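Local structure of alcohol dehydrogenase, zinc-containing (Thermotoga maritima, 1VJ0) at residues D102-N107 and I153-E158; T198-G203 and K257-I262; A280-S285 and D304-K309. The protein is probably a zinc-dependent oxidoreductase of the medium-chain alcohol dehydrogenase family, with two bound zinc ions per chain and a Rossmann-type nucleotide-binding domain. All coordinates share one frame; numbering follows the deposited sequence.

Interaction 1 (D102-N107 and I153-E158)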
ATOM      1  N   ASP A 102     -26.872 -19.610 -20.580  1.00 26.66           N
ATOM      2  CA  ASP A 102     -26.296 -18.555 -19.748  1.00 26.12           C
ATOM      3  C   ASP A 102     -25.736 -17.401 -20.570  1.00 26.42           C
ATOM      4  O   ASP A 102     -25.107 -17.618 -21.607  1.00 24.22           O
ATOM      5  CB  ASP A 102     -25.168 -19.075 -18.859  1.00 26.02           C
ATOM      6  CG  ASP A 102     -25.668 -19.969 -17.728  1.00 28.97           C
ATOM      7  OD1 ASP A 102     -26.871 -19.962 -17.410  1.00 28.58           O
ATOM      8  OD2 ASP A 102     -24.915 -20.735 -17.103  1.00 30.80           O
ATOM      9  N   LEU A 103     -25.920 -16.178 -20.070  1.00 25.88           N
ATOM     10  CA  LEU A 103     -25.288 -14.990 -20.662  1.00 26.29           C
ATOM     11  C   LEU A 103     -24.000 -14.801 -19.942  1.00 26.36           C
ATOM     12  O   LEU A 103     -23.938 -14.956 -18.713  1.00 27.33           O
ATOM     13  CB  LEU A 103     -26.174 -13.748 -20.542  1.00 25.97           C
ATOM     14  CG  LEU A 103     -27.566 -13.873 -21.179  1.00 27.93           C
ATOM     15  CD1 LEU A 103     -28.418 -12.671 -20.884  1.00 30.26           C
ATOM     16  CD2 LEU A 103     -27.484 -14.084 -22.684  1.00 28.34           C
ATOM     17  N   ILE A 104     -22.957 -14.495 -20.705  1.00 26.74           N
ATOM     18  CA  ILE A 104     -21.636 -14.287 -20.156  1.00 27.46           C
ATOM     19  C   ILE A 104     -20.877 -13.157 -20.803  1.00 27.46           C
ATOM     20  O   ILE A 104     -21.137 -12.763 -21.953  1.00 26.98           O
ATOM     21  CB  ILE A 104     -20.796 -15.608 -20.251  1.00 28.51           C
ATOM     22  CG1 ILE A 104     -20.519 -16.013 -21.711  1.00 27.45           C
ATOM     23  CG2 ILE A 104     -21.494 -16.688 -19.489  1.00 27.14           C
ATOM     24  CD1 ILE A 104     -19.403 -17.104 -21.847  1.00 28.42           C
ATOM     25  N   VAL A 105     -19.919 -12.642 -20.044  1.00 27.14           N
ATOM     26  CA  VAL A 105     -18.835 -11.881 -20.584  1.00 27.09           C
ATOM     27  C   VAL A 105     -17.535 -12.530 -20.075  1.00 27.90           C
ATOM     28  O   VAL A 105     -17.557 -13.400 -19.195  1.00 28.24           O
ATOM     29  CB  VAL A 105     -18.891 -10.387 -20.216  1.00 28.09           C
ATOM     30  CG1 VAL A 105     -20.071  -9.755 -20.855  1.00 31.14           C
ATOM     31  CG2 VAL A 105     -18.944 -10.177 -18.684  1.00 28.29           C
ATOM     32  N   TRP A 106     -16.415 -12.151 -20.684  1.00 26.63           N
ATOM     33  CA  TRP A 106     -15.169 -12.801 -20.396  1.00 27.35           C
ATOM     34  C   TRP A 106     -13.993 -11.887 -20.609  1.00 27.41           C
ATOM     35  O   TRP A 106     -14.039 -10.897 -21.370  1.00 25.98           O
ATOM     36  CB  TRP A 106     -14.991 -14.081 -21.256  1.00 26.96           C
ATOM     37  CG  TRP A 106     -15.028 -13.837 -22.736  1.00 27.82           C
ATOM     38  CD1 TRP A 106     -13.951 -13.608 -23.552  1.00 28.78           C
ATOM     39  CD2 TRP A 106     -16.185 -13.796 -23.598  1.00 27.68           C
ATOM     40  NE1 TRP A 106     -14.366 -13.421 -24.843  1.00 28.51           N
ATOM     41  CE2 TRP A 106     -15.729 -13.519 -24.903  1.00 28.29           C
ATOM     42  CE3 TRP A 106     -17.548 -13.955 -23.395  1.00 26.04           C
ATOM     43  CZ2 TRP A 106     -16.589 -13.404 -25.993  1.00 28.15           C
ATOM     44  CZ3 TRP A 106     -18.411 -13.826 -24.479  1.00 29.34           C
ATOM     45  CH2 TRP A 106     -17.922 -13.555 -25.766  1.00 27.93           C
ATOM     46  N   ASN A 107     -12.916 -12.227 -19.933  1.00 27.57           N
ATOM     47  CA  ASN A 107     -11.637 -11.517 -20.138  1.00 29.26           C
ATOM     48  C   ASN A 107     -11.040 -11.982 -21.491  1.00 29.55           C
ATOM     49  O   ASN A 107     -10.830 -13.181 -21.733  1.00 29.87           O
ATOM     50  CB  ASN A 107     -10.679 -11.812 -18.938  1.00 29.27           C
ATOM     51  CG  ASN A 107      -9.361 -11.037 -18.983  1.00 30.08           C
ATOM     52  OD1 ASN A 107      -9.002 -10.404 -19.994  1.00 34.12           O
ATOM     53  ND2 ASN A 107      -8.624 -11.082 -17.857  1.00 32.04           N
ATOM     54  N   ILE A 153     -17.957 -17.841 -30.895  1.00 25.05           N
ATOM     55  CA  ILE A 153     -16.554 -17.937 -30.522  1.00 26.01           C
ATOM     56  C   ILE A 153     -16.376 -19.187 -29.652  1.00 26.72           C
ATOM     57  O   ILE A 153     -17.297 -19.591 -28.924  1.00 25.65           O
ATOM     58  CB  ILE A 153     -16.089 -16.643 -29.768  1.00 26.98           C
ATOM     59  CG1 ILE A 153     -14.567 -16.621 -29.570  1.00 27.14           C
ATOM     60  CG2 ILE A 153     -16.819 -16.527 -28.418  1.00 26.11           C
ATOM     61  CD1 ILE A 153     -14.063 -15.267 -29.113  1.00 28.42           C
ATOM     62  N   VAL A 154     -15.220 -19.836 -29.778  1.00 25.74           N
ATOM     63  CA  VAL A 154     -14.860 -20.932 -28.905  1.00 26.11           C
ATOM     64  C   VAL A 154     -13.891 -20.408 -27.853  1.00 26.30           C
ATOM     65  O   VAL A 154     -12.808 -19.924 -28.190  1.00 26.79           O
ATOM     66  CB  VAL A 154     -14.174 -22.066 -29.683  1.00 26.55           C
ATOM     67  CG1 VAL A 154     -13.744 -23.190 -28.736  1.00 25.36           C
ATOM     68  CG2 VAL A 154     -15.118 -22.591 -30.790  1.00 25.89           C
ATOM     69  N   LEU A 155     -14.284 -20.477 -26.585  1.00 26.71           N
ATOM     70  CA  LEU A 155     -13.460 -19.985 -25.475  1.00 25.69           C
ATOM     71  C   LEU A 155     -12.734 -21.187 -24.857  1.00 26.83           C
ATOM     72  O   LEU A 155     -13.337 -22.238 -24.599  1.00 25.41           O
ATOM     73  CB  LEU A 155     -14.337 -19.291 -24.408  1.00 26.93           C
ATOM     74  CG  LEU A 155     -15.203 -18.106 -24.787  1.00 25.88           C
ATOM     75  CD1 LEU A 155     -15.818 -17.583 -23.522  1.00 29.37           C
ATOM     76  CD2 LEU A 155     -14.414 -17.014 -25.447  1.00 26.78           C
ATOM     77  N   ASP A 156     -11.432 -21.060 -24.660  1.00 27.33           N
ATOM     78  CA  ASP A 156     -10.634 -22.084 -23.983  1.00 28.55           C
ATOM     79  C   ASP A 156     -11.063 -22.233 -22.515  1.00 28.09           C
ATOM     80  O   ASP A 156     -11.547 -21.292 -21.932  1.00 27.98           O
ATOM     81  CB  ASP A 156      -9.170 -21.669 -23.941  1.00 30.09           C
ATOM     82  CG  ASP A 156      -8.429 -21.836 -25.262  1.00 36.75           C
ATOM     83  OD1 ASP A 156      -8.517 -22.890 -25.927  1.00 41.08           O
ATOM     84  OD2 ASP A 156      -7.679 -20.936 -25.689  1.00 44.04           O
ATOM     85  N   PRO A 157     -10.786 -23.379 -21.888  1.00 28.16           N
ATOM     86  CA  PRO A 157     -11.153 -23.602 -20.480  1.00 28.66           C
ATOM     87  C   PRO A 157     -10.499 -22.614 -19.551  1.00 29.13           C
ATOM     88  O   PRO A 157     -11.037 -22.299 -18.501  1.00 30.63           O
ATOM     89  CB  PRO A 157     -10.696 -25.055 -20.209  1.00 28.19           C
ATOM     90  CG  PRO A 157      -9.717 -25.402 -21.303  1.00 27.21           C
ATOM     91  CD  PRO A 157     -10.148 -24.566 -22.480  1.00 27.94           C
ATOM     92  N   GLU A 158      -9.350 -22.093 -19.944  1.00 29.83           N
ATOM     93  CA  GLU A 158      -8.594 -21.165 -19.112  1.00 30.22           C
ATOM     94  C   GLU A 158      -9.189 -19.756 -19.097  1.00 30.74           C
ATOM     95  O   GLU A 158      -8.747 -18.914 -18.320  1.00 30.66           O
ATOM     96  CB  GLU A 158      -7.153 -21.079 -19.611  1.00 30.44           C
ATOM     97  CG  GLU A 158      -6.396 -22.368 -19.444  1.00 32.96           C
ATOM     98  CD  GLU A 158      -6.545 -23.312 -20.606  1.00 36.21           C
ATOM     99  OE1 GLU A 158      -7.221 -22.979 -21.585  1.00 36.58           O
ATOM    100  OE2 GLU A 158      -5.971 -24.409 -20.519  1.00 42.60           O
TER

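Interaction 2 (T198-G203 and K257-I262)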
ATOM      1  N   THR A 198      -8.900  15.726  -6.879  1.00 27.78           N
ATOM      2  CA  THR A 198      -9.157  16.327  -8.190  1.00 28.03           C
ATOM      3  C   THR A 198      -8.461  15.495  -9.259  1.00 28.35           C
ATOM      4  O   THR A 198      -7.246  15.258  -9.159  1.00 28.10           O
ATOM      5  CB  THR A 198      -8.649  17.786  -8.245  1.00 28.53           C
ATOM      6  OG1 THR A 198      -9.483  18.603  -7.441  1.00 31.07           O
ATOM      7  CG2 THR A 198      -8.781  18.359  -9.686  1.00 26.23           C
ATOM      8  N   VAL A 199      -9.273  14.994 -10.210  1.00 27.45           N
ATOM      9  CA  VAL A 199      -8.883  14.144 -11.323  1.00 26.73           C
ATOM     10  C   VAL A 199      -8.971  14.934 -12.610  1.00 27.00           C
ATOM     11  O   VAL A 199      -9.980  15.607 -12.855  1.00 26.53           O
ATOM     12  CB  VAL A 199      -9.840  12.942 -11.434  1.00 26.54           C
ATOM     13  CG1 VAL A 199      -9.619  12.196 -12.757  1.00 27.47           C
ATOM     14  CG2 VAL A 199      -9.617  12.022 -10.199  1.00 28.92           C
ATOM     15  N   VAL A 200      -7.884  14.931 -13.380  1.00 27.81           N
ATOM     16  CA  VAL A 200      -7.898  15.458 -14.738  1.00 27.25           C
ATOM     17  C   VAL A 200      -7.728  14.307 -15.710  1.00 28.32           C
ATOM     18  O   VAL A 200      -6.828  13.461 -15.572  1.00 29.19           O
ATOM     19  CB  VAL A 200      -6.809  16.524 -14.961  1.00 27.66           C
ATOM     20  CG1 VAL A 200      -6.733  16.960 -16.437  1.00 30.53           C
ATOM     21  CG2 VAL A 200      -7.020  17.725 -14.054  1.00 26.25           C
ATOM     22  N   ILE A 201      -8.615  14.258 -16.699  1.00 29.18           N
ATOM     23  CA  ILE A 201      -8.525  13.295 -17.765  1.00 28.84           C
ATOM     24  C   ILE A 201      -8.213  13.980 -19.061  1.00 27.86           C
ATOM     25  O   ILE A 201      -8.898  14.924 -19.449  1.00 26.55           O
ATOM     26  CB  ILE A 201      -9.834  12.532 -17.875  1.00 29.86           C
ATOM     27  CG1 ILE A 201     -10.049  11.723 -16.587  1.00 30.94           C
ATOM     28  CG2 ILE A 201      -9.815  11.616 -19.115  1.00 29.59           C
ATOM     29  CD1 ILE A 201     -11.464  11.277 -16.386  1.00 33.29           C
ATOM     30  N   GLN A 202      -7.180  13.483 -19.743  1.00 28.21           N
ATOM     31  CA  GLN A 202      -6.775  14.009 -21.067  1.00 28.11           C
ATOM     32  C   GLN A 202      -7.298  13.061 -22.107  1.00 28.51           C
ATOM     33  O   GLN A 202      -6.851  11.900 -22.151  1.00 29.03           O
ATOM     34  CB  GLN A 202      -5.251  14.109 -21.195  1.00 28.15           C
ATOM     35  CG  GLN A 202      -4.567  14.924 -20.127  1.00 28.42           C
ATOM     36  CD  GLN A 202      -3.066  14.849 -20.225  1.00 28.69           C
ATOM     37  OE1 GLN A 202      -2.464  13.822 -19.876  1.00 29.57           O
ATOM     38  NE2 GLN A 202      -2.445  15.916 -20.752  1.00 25.17           N
ATOM     39  N   GLY A 203      -8.224  13.519 -22.937  1.00 27.98           N
ATOM     40  CA  GLY A 203      -8.811  12.691 -23.977  1.00 28.54           C
ATOM     41  C   GLY A 203     -10.241  12.353 -23.615  1.00 28.59           C
ATOM     42  O   GLY A 203     -10.565  12.254 -22.432  1.00 29.15           O
ATOM     43  N   LYS A 257      -4.454  27.607 -15.204  1.00 29.88           N
ATOM     44  CA  LYS A 257      -5.143  28.504 -14.276  1.00 30.11           C
ATOM     45  C   LYS A 257      -6.470  27.920 -13.785  1.00 29.34           C
ATOM     46  O   LYS A 257      -6.744  27.972 -12.595  1.00 28.31           O
ATOM     47  CB  LYS A 257      -5.367  29.882 -14.897  1.00 29.75           C
ATOM     48  CG  LYS A 257      -6.268  30.840 -14.045  1.00 31.19           C
ATOM     49  N   ALA A 258      -7.260  27.355 -14.696  1.00 28.36           N
ATOM     50  CA  ALA A 258      -8.509  26.741 -14.345  1.00 28.00           C
ATOM     51  C   ALA A 258      -8.311  25.622 -13.339  1.00 28.77           C
ATOM     52  O   ALA A 258      -9.058  25.526 -12.373  1.00 28.89           O
ATOM     53  CB  ALA A 258      -9.229  26.214 -15.562  1.00 27.98           C
ATOM     54  N   ILE A 259      -7.334  24.763 -13.567  1.00 29.84           N
ATOM     55  CA  ILE A 259      -7.079  23.676 -12.647  1.00 30.41           C
ATOM     56  C   ILE A 259      -6.510  24.206 -11.342  1.00 31.00           C
ATOM     57  O   ILE A 259      -6.870  23.739 -10.288  1.00 30.58           O
ATOM     58  CB  ILE A 259      -6.171  22.606 -13.307  1.00 31.13           C
ATOM     59  CG1 ILE A 259      -6.993  21.691 -14.203  1.00 33.52           C
ATOM     60  CG2 ILE A 259      -5.617  21.661 -12.307  1.00 33.31           C
ATOM     61  CD1 ILE A 259      -7.097  22.062 -15.520  1.00 36.37           C
ATOM     62  N   MET A 260      -5.592  25.164 -11.409  1.00 32.48           N
ATOM     63  CA  MET A 260      -5.045  25.755 -10.188  1.00 33.44           C
ATOM     64  C   MET A 260      -6.157  26.401  -9.322  1.00 33.51           C
ATOM     65  O   MET A 260      -6.156  26.245  -8.112  1.00 33.72           O
ATOM     66  CB  MET A 260      -3.943  26.771 -10.522  1.00 34.26           C
ATOM     67  CG  MET A 260      -2.627  26.212 -11.063  1.00 35.22           C
ATOM     68  SD  MET A 260      -1.948  24.831 -10.110  1.00 41.71           S
ATOM     69  CE  MET A 260      -0.849  23.914 -11.235  1.00 40.34           C
ATOM     70  N   ASP A 261      -7.136  27.056  -9.931  1.00 33.01           N
ATOM     71  CA  ASP A 261      -8.223  27.692  -9.181  1.00 34.47           C
ATOM     72  C   ASP A 261      -9.076  26.668  -8.383  1.00 34.73           C
ATOM     73  O   ASP A 261      -9.409  26.881  -7.216  1.00 36.98           O
ATOM     74  CB  ASP A 261      -9.156  28.504 -10.121  1.00 34.12           C
ATOM     75  CG  ASP A 261      -8.502  29.785 -10.654  1.00 37.74           C
ATOM     76  OD1 ASP A 261      -7.451  30.245 -10.104  1.00 38.16           O
ATOM     77  OD2 ASP A 261      -8.990  30.407 -11.636  1.00 39.10           O
ATOM     78  N   ILE A 262      -9.413  25.574  -9.022  1.00 33.23           N
ATOM     79  CA  ILE A 262     -10.172  24.520  -8.408  1.00 33.38           C
ATOM     80  C   ILE A 262      -9.415  23.796  -7.300  1.00 32.97           C
ATOM     81  O   ILE A 262     -10.064  23.167  -6.508  1.00 32.71           O
ATOM     82  CB  ILE A 262     -10.555  23.505  -9.521  1.00 34.70           C
ATOM     83  CG1 ILE A 262     -11.635  24.106 -10.394  1.00 38.15           C
ATOM     84  CG2 ILE A 262     -11.011  22.160  -9.019  1.00 36.78           C
ATOM     85  CD1 ILE A 262     -11.808  23.317 -11.661  1.00 42.24           C
TER

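Interaction 3 (A280-S285 and D304-K309)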
ATOM      1  N   ALA A 280       0.917  14.739 -24.893  1.00 27.46           N
ATOM      2  CA  ALA A 280       0.031  15.059 -23.762  1.00 28.04           C
ATOM      3  C   ALA A 280       0.799  15.240 -22.444  1.00 28.09           C
ATOM      4  O   ALA A 280       0.366  15.977 -21.594  1.00 27.98           O
ATOM      5  CB  ALA A 280      -1.039  13.991 -23.613  1.00 28.49           C
ATOM      6  N   LEU A 281       1.906  14.506 -22.250  1.00 29.47           N
ATOM      7  CA  LEU A 281       2.669  14.601 -21.017  1.00 30.57           C
ATOM      8  C   LEU A 281       3.250  15.982 -20.837  1.00 30.61           C
ATOM      9  O   LEU A 281       3.536  16.378 -19.709  1.00 32.19           O
ATOM     10  CB  LEU A 281       3.824  13.559 -20.967  1.00 29.95           C
ATOM     11  CG  LEU A 281       3.410  12.203 -20.391  1.00 32.28           C
ATOM     12  CD1 LEU A 281       2.279  11.577 -21.190  1.00 33.70           C
ATOM     13  CD2 LEU A 281       4.652  11.331 -20.362  1.00 33.46           C
ATOM     14  N   LEU A 282       3.487  16.695 -21.929  1.00 31.60           N
ATOM     15  CA  LEU A 282       4.043  18.043 -21.823  1.00 33.10           C
ATOM     16  C   LEU A 282       3.074  18.976 -21.088  1.00 33.55           C
ATOM     17  O   LEU A 282       3.505  19.771 -20.259  1.00 36.23           O
ATOM     18  CB  LEU A 282       4.407  18.657 -23.192  1.00 32.72           C
ATOM     19  CG  LEU A 282       5.310  17.821 -24.142  1.00 34.19           C
ATOM     20  CD1 LEU A 282       5.791  18.645 -25.279  1.00 38.28           C
ATOM     21  CD2 LEU A 282       6.467  17.196 -23.448  1.00 36.16           C
ATOM     22  N   GLU A 283       1.785  18.871 -21.371  1.00 32.89           N
ATOM     23  CA  GLU A 283       0.784  19.652 -20.599  1.00 33.48           C
ATOM     24  C   GLU A 283       0.413  19.050 -19.228  1.00 31.57           C
ATOM     25  O   GLU A 283       0.404  19.742 -18.218  1.00 30.67           O
ATOM     26  CB  GLU A 283      -0.467  19.858 -21.433  1.00 33.98           C
ATOM     27  CG  GLU A 283      -1.623  20.283 -20.564  1.00 35.53           C
ATOM     28  CD  GLU A 283      -2.821  20.780 -21.324  1.00 35.79           C
ATOM     29  OE1 GLU A 283      -3.042  20.346 -22.490  1.00 39.35           O
ATOM     30  OE2 GLU A 283      -3.545  21.610 -20.704  1.00 36.49           O
ATOM     31  N   GLY A 284       0.145  17.764 -19.187  1.00 31.38           N
ATOM     32  CA  GLY A 284      -0.220  17.105 -17.958  1.00 31.32           C
ATOM     33  C   GLY A 284       0.778  17.316 -16.836  1.00 31.84           C
ATOM     34  O   GLY A 284       0.379  17.542 -15.695  1.00 31.18           O
ATOM     35  N   SER A 285       2.070  17.242 -17.160  1.00 31.57           N
ATOM     36  CA  SER A 285       3.144  17.374 -16.156  1.00 32.10           C
ATOM     37  C   SER A 285       3.053  18.717 -15.471  1.00 32.96           C
ATOM     38  O   SER A 285       3.237  18.830 -14.260  1.00 33.80           O
ATOM     39  CB  SER A 285       4.522  17.202 -16.832  1.00 32.31           C
ATOM     40  OG  SER A 285       4.717  15.879 -17.344  1.00 32.47           O
ATOM     41  N   ASP A 304       7.548   9.363 -31.675  1.00 28.16           N
ATOM     42  CA  ASP A 304       8.737  10.157 -31.398  1.00 28.92           C
ATOM     43  C   ASP A 304       8.838  10.405 -29.921  1.00 27.86           C
ATOM     44  O   ASP A 304       7.830  10.518 -29.224  1.00 28.17           O
ATOM     45  CB  ASP A 304       8.707  11.510 -32.081  1.00 29.49           C
ATOM     46  CG  ASP A 304       8.646  11.396 -33.573  1.00 32.34           C
ATOM     47  OD1 ASP A 304       9.114  10.376 -34.133  1.00 34.30           O
ATOM     48  OD2 ASP A 304       8.146  12.303 -34.257  1.00 37.65           O
ATOM     49  N   PRO A 305      10.051  10.454 -29.422  1.00 28.58           N
ATOM     50  CA  PRO A 305      10.276  10.825 -28.042  1.00 29.12           C
ATOM     51  C   PRO A 305       9.845  12.262 -27.768  1.00 29.04           C
ATOM     52  O   PRO A 305       9.922  13.105 -28.663  1.00 27.47           O
ATOM     53  CB  PRO A 305      11.801  10.649 -27.872  1.00 29.60           C
ATOM     54  CG  PRO A 305      12.334  10.655 -29.162  1.00 31.30           C
ATOM     55  CD  PRO A 305      11.305  10.093 -30.108  1.00 30.01           C
ATOM     56  N   VAL A 306       9.392  12.528 -26.556  1.00 28.72           N
ATOM     57  CA  VAL A 306       9.012  13.884 -26.144  1.00 30.40           C
ATOM     58  C   VAL A 306      10.080  14.451 -25.225  1.00 30.12           C
ATOM     59  O   VAL A 306      10.748  13.697 -24.521  1.00 31.19           O
ATOM     60  CB  VAL A 306       7.638  13.934 -25.407  1.00 31.36           C
ATOM     61  CG1 VAL A 306       6.531  13.492 -26.370  1.00 34.89           C
ATOM     62  CG2 VAL A 306       7.640  13.103 -24.158  1.00 31.79           C
ATOM     63  N   PRO A 307      10.261  15.763 -25.257  1.00 30.08           N
ATOM     64  CA  PRO A 307      11.253  16.436 -24.415  1.00 29.24           C
ATOM     65  C   PRO A 307      10.774  16.482 -22.972  1.00 29.59           C
ATOM     66  O   PRO A 307       9.862  17.227 -22.630  1.00 29.61           O
ATOM     67  CB  PRO A 307      11.378  17.848 -25.038  1.00 29.80           C
ATOM     68  CG  PRO A 307      10.157  18.029 -25.876  1.00 30.38           C
ATOM     69  CD  PRO A 307       9.555  16.698 -26.160  1.00 29.16           C
ATOM     70  N   PHE A 308      11.347  15.618 -22.144  1.00 28.44           N
ATOM     71  CA  PHE A 308      10.909  15.492 -20.774  1.00 28.11           C
ATOM     72  C   PHE A 308      11.831  16.231 -19.846  1.00 27.66           C
ATOM     73  O   PHE A 308      13.031  16.016 -19.876  1.00 26.24           O
ATOM     74  CB  PHE A 308      10.894  14.026 -20.392  1.00 30.57           C
ATOM     75  CG  PHE A 308      10.134  13.745 -19.139  1.00 30.70           C
ATOM     76  CD1 PHE A 308      10.757  13.849 -17.899  1.00 30.76           C
ATOM     77  CD2 PHE A 308       8.826  13.336 -19.199  1.00 35.12           C
ATOM     78  CE1 PHE A 308      10.073  13.565 -16.746  1.00 35.53           C
ATOM     79  CE2 PHE A 308       8.129  13.046 -18.054  1.00 37.30           C
ATOM     80  CZ  PHE A 308       8.768  13.178 -16.791  1.00 35.62           C
ATOM     81  N   LYS A 309      11.245  17.094 -19.000  1.00 27.07           N
ATOM     82  CA  LYS A 309      11.996  17.867 -18.035  1.00 27.49           C
ATOM     83  C   LYS A 309      12.084  17.106 -16.703  1.00 27.11           C
ATOM     84  O   LYS A 309      11.182  17.153 -15.871  1.00 25.29           O
ATOM     85  CB  LYS A 309      11.309  19.199 -17.790  1.00 28.49           C
ATOM     86  CG  LYS A 309      11.228  20.070 -19.011  1.00 30.11           C
ATOM     87  CD  LYS A 309      10.682  21.432 -18.679  1.00 31.74           C
ATOM     88  CE  LYS A 309      10.564  22.212 -20.014  1.00 36.97           C
ATOM     89  NZ  LYS A 309       9.973  23.571 -19.818  1.00 41.69           N
TER

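Interaction 1 (D102-N107 and I153-E158)
Ile153 and Leu155 of strand 152-155 bear on Trp106 of strand 103-106, across the interior of the curled sheet in the GroES-like domain. The two strands do not pair. Their axes come no closer than 10.9 Å and cross at 70°, and side chains alone bridge the gap. Ile153 comes first. Its branch methyl CG2 lies against the six-membered end of the indole, 4.0 Å from Trp106 CZ2 and almost as near CH2, in an oblique approach. Leu155, two residues on and on the same side of the strand, makes the larger contact, its side chain crossing that of Trp106 at about a right angle. CD2 sits over the five-membered ring in a CH-pi contact, 3.8 Å from the centroid and only 15° off the ring normal, and is nearest to NE1 of Trp106 at 3.6 Å. CD1, the other branch, rests 3.8 Å from CD2 of Trp106, at the ring fusion, and also meets Ile104 CD1 tip to tip at 4.0 Å. The indole is carried there by a chi1 of 59°, which sets CG between the backbone N and the carbonyl carbon. Beyond the two segments, Ile49 and Thr159 also touch Trp106, Val47 touches both Ile104 and Ile153, and Tyr133 packs on Ile153 and Leu155. An alanine in place of Trp106 would take away the broad surface on which both branches of Leu155 rest, and would probably leave that residue and Ile153 CG2 facing a gap. No hydrogen bond or charge pair spans the contact; all four touching residues are buried. The chemistry is therefore that of a hydrophobic core, held by shape and dispersion, with the methyl over the indole face adding a weakly directional element.

Interaction 2 (T198-G203 and K257-I262)
Ile259, Thr198 and Val200 lose the most surface where helix 252-262 lies against strand 198-202, and Ile262 completes the set. Ile259 is the foremost of them. Its side chain crosses that of Val200 obliquely, and the CG2 methyl of Val200 meets it at CG1, 4.0 Å away. The two methyls of Ile259 stand a little farther off: CD1 is 4.6 Å from Val200 CG2, and the branch methyl CG2 of Ile259 lies 4.5 Å from the same atom, so the valine methyl faces the fork of the isoleucine. Val200 offers that methyl because its CG1 is anti to the backbone N, at a chi1 of 174°, which leaves CG2 beside the N. Thr198, two residues earlier on the same side of the strand, faces the last turn of the helix. Its OG1 comes within 4.2 Å of the CG2 methyl of Ile262, a van der Waals contact only. The hydroxyl finds its polar partner elsewhere, in a hydrogen bond with Asn222 OD1, and the methyl CG2 of Thr198 lies 4.5 Å from Ile262 CG2. One helical turn separates Ile259 from Ile262, so both side chains issue from the same flank of the helix, and no hydrogen bond crosses to the strand. Such an apolar seam between helix and sheet is characteristic of a Rossmann-type fold. Strand 198-202 lies inside the six-stranded parallel sheet, between strands 222-227 and 268-273. Helix 252-262 belongs to the crossover from strand 243-246, at the edge of the sheet within this chain, to strand 268-273. It spans the intervening strands: Ile259 also packs on Leu245, while Ile262 touches Leu243 of that edge strand and Asn222 and Ile224 of the next.

Interaction 3 (A280-S285 and D304-K309)
Leu282 reaches from helix 280-287 to Val306 and Pro307 of strand 306-308. Its CB stays back on the helix, and a chi1 of -52° sets CG beside the backbone N, from where the two methyls spread toward the strand. CD1 lies 4.3 Å from Pro307 CD. CD2 is the more engaged tip: it is 4.0 Å from Val306 CB, 4.1 Å from Pro307 CD and 3.5 Å from the carbonyl O of Pro307. The side chains of Leu282 and Val306 pass antiparallel, each running back alongside the other. One turn on, Ser285 OG comes obliquely to the Phe308 ring, 4.5 Å from CE2, while donating to Leu281 O at 2.7 Å. That oxygen also accepts from Ser285 N, on the opposite face of the carbonyl plane, so two bonds grip it. Trp313 of helix 310-315 touches both Leu282 and Ser285, and meets the Phe308 ring edge-to-face. Strand 306-308 pairs antiparallel with a strand of the second subunit, where Phe308 meets Phe308 of that chain; the helix thus backs a sheet that continues across the subunit interface, as in dimers of this family.

In the fold
Interaction 1 belongs to the GroES-like domain, whereas interactions 2 and 3 lie in the Rossmann-type domain beyond the chain's centre; the centre of interaction 1 is about 40 Å from each of theirs. Only interaction 1 comes near a metal: the Trp106 side chain is about 8 Å from those of His77 and Glu78, which bind zinc with Cys55 and Cys178, and about 12 Å from a zinc ion. Interactions 2 and 3 have centres about 17 Å apart and touch through Gln202 NE2, 2.9 Å from Ala280 O. Gly203, just after Gln202, opens a GxGxxG pattern consistent with dinucleotide binding, while interaction 3 looks outward to the second subunit.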